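Long-range contact in NIF3-related protein (Bacillus cereus, PDB 2GX8), which is of unknown function but, as a NIF3-family protein, binds zinc at a dimetal site and carries an additional domain that is probably regulatory: residues C194-P206 / G218-T230. Residues are numbered along the deposited sequence; the frame is centred on the assembly and turned at random.
Sequences CTFSSEGTGTFVP and GQLERVEEVRIET
Phe204 lays one face of its ring against Glu221, whose CB sits 3.7 Å from the ring centroid in a CH-pi contact, while Val223 CG2 reaches the ring edge in its plane. With CG set between the backbone N and carbonyl carbon (chi1 62°), the ring turns back over the partner strand; Glu221, bent at chi2, brings CG to 3.7 Å from Pro206 CD as well. Together with Val205, whose CG2 touches Leu220 CD1 (3.8 Å), this cluster gives the closest mutual packing of the two strands. Backbone hydrogen bonds pair the antiparallel strands from Phe196–Glu229 to Phe204–Glu221.

The base, near helix 170-182, is buried largely by its surroundings. Ser197 OG nestles against Ile228 CG1 (3.6 Å) and is also hydrogen-bonded to Arg177 NE. On the other face, a water joins Ser198 OG to both Arg227 O and Arg227 NE, entering at the guanidinium edge. Arg227 NH2 also meets Glu229 OE1 of its own strand at 2.6 Å, a salt bridge with weak hydrogen-bond geometry, and NH1 pairs with Glu229 of the second subunit.

The solvent side comprises Gly218, Gln219 and Leu220 and the outward-facing Glu199 and Glu224; here Gln219 CG packs across Pro206 CG at about a right angle. Arg222 lays its aliphatic CG and CD on Thr201 CG2; the bend at chi3 (-65°) then carries the guanidinium obliquely past Thr203 CG2, and NH2 forms a salt bridge with Glu174 of the second subunit.

Helix 170-182 covers the Val226 face, and strand 150-168 continues the sheet beyond 221-233. The pair is a long, twisted antiparallel beta-hairpin; its strand 194-206 pairs with strands of two neighbouring subunits, forming an intersubunit beta-sheet.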
loop_
_atom_site.group_PDB
_atom_site.type_symbol
_atom_site.label_atom_id
_atom_site.label_comp_id
_atom_site.label_asym_id
_atom_site.label_seq_id
_atom_site.Cartn_x
_atom_site.Cartn_y
_atom_site.Cartn_z
ATOM N N CYS C 194 -3.231 42.902 -22.562
ATOM C CA CYS C 194 -2.361 42.418 -23.614
ATOM C C CYS C 194 -3.149 41.549 -24.567
ATOM O O CYS C 194 -3.822 40.611 -24.145
ATOM C CB CYS C 194 -1.160 41.655 -23.058
ATOM S SG CYS C 194 -0.035 42.684 -22.092
ATOM N N THR C 195 -3.085 41.896 -25.849
ATOM C CA THR C 195 -3.730 41.140 -26.909
ATOM C C THR C 195 -2.930 41.298 -28.197
ATOM O O THR C 195 -2.103 42.226 -28.348
ATOM C CB THR C 195 -5.175 41.650 -27.249
ATOM O OG1 THR C 195 -5.106 42.923 -27.912
ATOM C CG2 THR C 195 -6.063 41.771 -26.017
ATOM N N PHE C 196 -3.195 40.387 -29.129
ATOM C CA PHE C 196 -2.638 40.484 -30.474
ATOM C C PHE C 196 -3.735 40.175 -31.471
ATOM O O PHE C 196 -4.436 39.176 -31.340
ATOM C CB PHE C 196 -1.435 39.561 -30.696
ATOM C CG PHE C 196 -0.875 39.650 -32.087
ATOM C CD1 PHE C 196 -0.035 40.684 -32.438
ATOM C CD2 PHE C 196 -1.198 38.698 -33.050
ATOM C CE1 PHE C 196 0.472 40.781 -33.721
ATOM C CE2 PHE C 196 -0.684 38.803 -34.350
ATOM C CZ PHE C 196 0.144 39.847 -34.671
ATOM N N SER C 197 -3.865 41.035 -32.468
ATOM C CA SER C 197 -4.882 40.895 -33.495
ATOM C C SER C 197 -4.279 40.994 -34.894
ATOM O O SER C 197 -3.469 41.888 -35.184
ATOM C CB SER C 197 -5.943 42.003 -33.370
ATOM O OG SER C 197 -6.582 42.011 -32.107
ATOM N N SER C 198 -4.713 40.080 -35.760
ATOM C CA SER C 198 -4.312 40.069 -37.163
ATOM C C SER C 198 -5.554 39.803 -37.997
ATOM O O SER C 198 -6.504 39.184 -37.542
ATOM C CB SER C 198 -3.232 39.015 -37.442
ATOM O OG SER C 198 -3.686 37.731 -37.055
ATOM N N GLU C 199 -5.555 40.315 -39.216
ATOM C CA GLU C 199 -6.688 40.104 -40.081
ATOM C C GLU C 199 -6.489 38.920 -41.002
ATOM O O GLU C 199 -5.377 38.607 -41.398
ATOM C CB GLU C 199 -6.990 41.363 -40.874
ATOM C CG GLU C 199 -7.484 42.465 -39.978
ATOM C CD GLU C 199 -7.753 43.742 -40.717
ATOM O OE1 GLU C 199 -6.956 44.090 -41.624
ATOM O OE2 GLU C 199 -8.758 44.411 -40.370
ATOM N N GLY C 200 -7.589 38.260 -41.318
ATOM C CA GLY C 200 -7.560 37.151 -42.223
ATOM C C GLY C 200 -8.951 36.842 -42.698
ATOM O O GLY C 200 -9.881 37.624 -42.502
ATOM N N THR C 201 -9.076 35.690 -43.331
ATOM C CA THR C 201 -10.321 35.259 -43.911
ATOM C C THR C 201 -10.753 33.930 -43.330
ATOM O O THR C 201 -9.940 33.013 -43.232
ATOM C CB THR C 201 -10.157 35.124 -45.461
ATOM O OG1 THR C 201 -10.305 36.419 -46.069
ATOM C CG2 THR C 201 -11.219 34.236 -46.028
ATOM N N GLY C 202 -12.020 33.837 -42.937
ATOM C CA GLY C 202 -12.592 32.595 -42.424
ATOM C C GLY C 202 -13.562 32.022 -43.444
ATOM O O GLY C 202 -14.253 32.768 -44.147
ATOM N N THR C 203 -13.602 30.702 -43.561
ATOM C CA THR C 203 -14.535 30.083 -44.500
ATOM C C THR C 203 -15.515 29.218 -43.706
ATOM O O THR C 203 -15.226 28.839 -42.597
ATOM C CB THR C 203 -13.822 29.225 -45.610
ATOM O OG1 THR C 203 -13.056 28.179 -45.006
ATOM C CG2 THR C 203 -12.909 30.076 -46.507
ATOM N N PHE C 204 -16.693 28.959 -44.250
ATOM C CA PHE C 204 -17.646 28.090 -43.583
ATOM C C PHE C 204 -18.687 27.631 -44.579
ATOM O O PHE C 204 -18.906 28.285 -45.599
ATOM C CB PHE C 204 -18.257 28.754 -42.332
ATOM C CG PHE C 204 -19.051 30.019 -42.604
ATOM C CD1 PHE C 204 -20.436 29.974 -42.765
ATOM C CD2 PHE C 204 -18.425 31.261 -42.653
ATOM C CE1 PHE C 204 -21.178 31.136 -42.978
ATOM C CE2 PHE C 204 -19.147 32.414 -42.888
ATOM C CZ PHE C 204 -20.531 32.363 -43.053
ATOM N N VAL C 205 -19.287 26.477 -44.321
ATOM C CA VAL C 205 -20.375 25.944 -45.148
ATOM C C VAL C 205 -21.524 25.612 -44.192
ATOM O O VAL C 205 -21.522 24.544 -43.579
ATOM C CB VAL C 205 -19.948 24.672 -45.938
ATOM C CG1 VAL C 205 -21.123 23.998 -46.602
ATOM C CG2 VAL C 205 -18.906 24.992 -46.973
ATOM N N PRO C 206 -22.512 26.531 -44.051
ATOM C CA PRO C 206 -23.662 26.349 -43.155
ATOM C C PRO C 206 -24.385 25.061 -43.474
ATOM O O PRO C 206 -24.518 24.712 -44.647
ATOM C CB PRO C 206 -24.551 27.559 -43.463
ATOM C CG PRO C 206 -24.092 28.062 -44.776
ATOM C CD PRO C 206 -22.611 27.802 -44.780
ATOM N N GLY C 218 -24.600 22.865 -49.646
ATOM C CA GLY C 218 -23.143 22.861 -49.496
ATOM C C GLY C 218 -22.543 24.168 -49.985
ATOM O O GLY C 218 -21.559 24.176 -50.735
ATOM N N GLN C 219 -23.139 25.271 -49.536
ATOM C CA GLN C 219 -22.766 26.629 -49.952
ATOM C C GLN C 219 -21.532 27.227 -49.222
ATOM O O GLN C 219 -21.651 27.659 -48.084
ATOM C CB GLN C 219 -24.028 27.537 -49.865
ATOM C CG GLN C 219 -24.894 27.431 -48.532
ATOM C CD GLN C 219 -26.335 28.046 -48.620
ATOM O OE1 GLN C 219 -26.943 28.369 -47.594
ATOM N NE2 GLN C 219 -26.869 28.188 -49.840
ATOM N N LEU C 220 -20.366 27.267 -49.879
ATOM C CA LEU C 220 -19.141 27.796 -49.228
ATOM C C LEU C 220 -19.122 29.306 -49.099
ATOM O O LEU C 220 -19.058 30.007 -50.106
ATOM C CB LEU C 220 -17.848 27.363 -49.949
ATOM C CG LEU C 220 -16.534 27.913 -49.344
ATOM C CD1 LEU C 220 -15.976 27.062 -48.212
ATOM C CD2 LEU C 220 -15.491 28.016 -50.412
ATOM N N GLU C 221 -19.149 29.801 -47.865
ATOM C CA GLU C 221 -19.116 31.228 -47.612
ATOM C C GLU C 221 -17.715 31.643 -47.218
ATOM O O GLU C 221 -16.897 30.812 -46.859
ATOM C CB GLU C 221 -20.078 31.587 -46.498
ATOM C CG GLU C 221 -21.430 30.878 -46.544
ATOM C CD GLU C 221 -22.304 31.232 -47.724
ATOM O OE1 GLU C 221 -21.862 31.983 -48.626
ATOM O OE2 GLU C 221 -23.462 30.743 -47.756
ATOM N N ARG C 222 -17.449 32.941 -47.257
ATOM C CA ARG C 222 -16.122 33.477 -46.934
ATOM C C ARG C 222 -16.262 34.859 -46.303
ATOM O O ARG C 222 -16.989 35.719 -46.822
ATOM C CB ARG C 222 -15.297 33.538 -48.214
ATOM C CG ARG C 222 -14.058 34.425 -48.194
ATOM C CD ARG C 222 -13.162 34.198 -49.448
ATOM N NE ARG C 222 -12.587 32.847 -49.509
ATOM C CZ ARG C 222 -13.105 31.824 -50.193
ATOM N NH1 ARG C 222 -14.224 31.964 -50.897
ATOM N NH2 ARG C 222 -12.498 30.646 -50.174
ATOM N N VAL C 223 -15.578 35.079 -45.181
ATOM C CA VAL C 223 -15.726 36.342 -44.456
ATOM C C VAL C 223 -14.403 36.886 -43.944
ATOM O O VAL C 223 -13.633 36.133 -43.370
ATOM C CB VAL C 223 -16.697 36.125 -43.265
ATOM C CG1 VAL C 223 -16.548 37.180 -42.197
ATOM C CG2 VAL C 223 -18.141 36.076 -43.736
ATOM N N GLU C 224 -14.113 38.170 -44.176
ATOM C CA GLU C 224 -12.905 38.794 -43.603
ATOM C C GLU C 224 -13.132 38.882 -42.085
ATOM O O GLU C 224 -14.212 39.212 -41.633
ATOM C CB GLU C 224 -12.626 40.170 -44.206
ATOM C CG GLU C 224 -12.309 40.164 -45.707
ATOM C CD GLU C 224 -12.436 41.568 -46.358
ATOM O OE1 GLU C 224 -13.000 42.498 -45.716
ATOM O OE2 GLU C 224 -11.992 41.746 -47.529
ATOM N N GLU C 225 -12.114 38.558 -41.305
ATOM C CA GLU C 225 -12.238 38.480 -39.858
ATOM C C GLU C 225 -10.956 38.845 -39.141
ATOM O O GLU C 225 -9.880 38.891 -39.733
ATOM C CB GLU C 225 -12.511 37.030 -39.457
ATOM C CG GLU C 225 -13.921 36.558 -39.519
ATOM C CD GLU C 225 -14.053 35.160 -38.933
ATOM O OE1 GLU C 225 -13.305 34.275 -39.367
ATOM O OE2 GLU C 225 -14.924 34.941 -38.058
ATOM N N VAL C 226 -11.073 39.025 -37.833
ATOM C CA VAL C 226 -9.942 39.350 -36.979
ATOM C C VAL C 226 -9.708 38.190 -36.024
ATOM O O VAL C 226 -10.644 37.665 -35.417
ATOM C CB VAL C 226 -10.191 40.693 -36.220
ATOM C CG1 VAL C 226 -9.064 41.017 -35.279
ATOM C CG2 VAL C 226 -10.318 41.785 -37.194
ATOM N N ARG C 227 -8.447 37.778 -35.940
ATOM C CA ARG C 227 -8.009 36.689 -35.097
ATOM C C ARG C 227 -7.360 37.358 -33.907
ATOM O O ARG C 227 -6.249 37.898 -34.008
ATOM C CB ARG C 227 -6.973 35.833 -35.831
ATOM C CG ARG C 227 -6.829 34.443 -35.294
ATOM C CD ARG C 227 -5.576 33.668 -35.790
ATOM N NE ARG C 227 -4.510 33.662 -34.788
ATOM C CZ ARG C 227 -4.093 32.596 -34.109
ATOM N NH1 ARG C 227 -4.596 31.389 -34.311
ATOM N NH2 ARG C 227 -3.135 32.737 -33.233
ATOM N N ILE C 228 -8.065 37.341 -32.783
ATOM C CA ILE C 228 -7.585 37.955 -31.560
ATOM C C ILE C 228 -7.076 36.888 -30.617
ATOM O O ILE C 228 -7.779 35.936 -30.308
ATOM C CB ILE C 228 -8.712 38.742 -30.823
ATOM C CG1 ILE C 228 -9.380 39.769 -31.763
ATOM C CG2 ILE C 228 -8.166 39.422 -29.536
ATOM C CD1 ILE C 228 -10.626 40.446 -31.179
ATOM N N GLU C 229 -5.852 37.051 -30.153
ATOM C CA GLU C 229 -5.314 36.114 -29.183
ATOM C C GLU C 229 -4.889 36.841 -27.924
ATOM O O GLU C 229 -4.498 38.021 -27.967
ATOM C CB GLU C 229 -4.180 35.283 -29.758
ATOM C CG GLU C 229 -2.953 36.034 -30.100
ATOM C CD GLU C 229 -1.838 35.120 -30.532
ATOM O OE1 GLU C 229 -2.070 34.239 -31.375
ATOM O OE2 GLU C 229 -0.711 35.286 -30.035
ATOM N N THR C 230 -4.996 36.144 -26.800
ATOM C CA THR C 230 -4.637 36.715 -25.513
ATOM C C THR C 230 -4.354 35.564 -24.556
ATOM O O THR C 230 -4.919 34.464 -24.698
ATOM C CB THR C 230 -5.740 37.647 -24.965
ATOM O OG1 THR C 230 -5.183 38.530 -23.987
ATOM C CG2 THR C 230 -6.878 36.883 -24.364
HETATM O O HOH W 1 -3.800 36.757 -34.065
#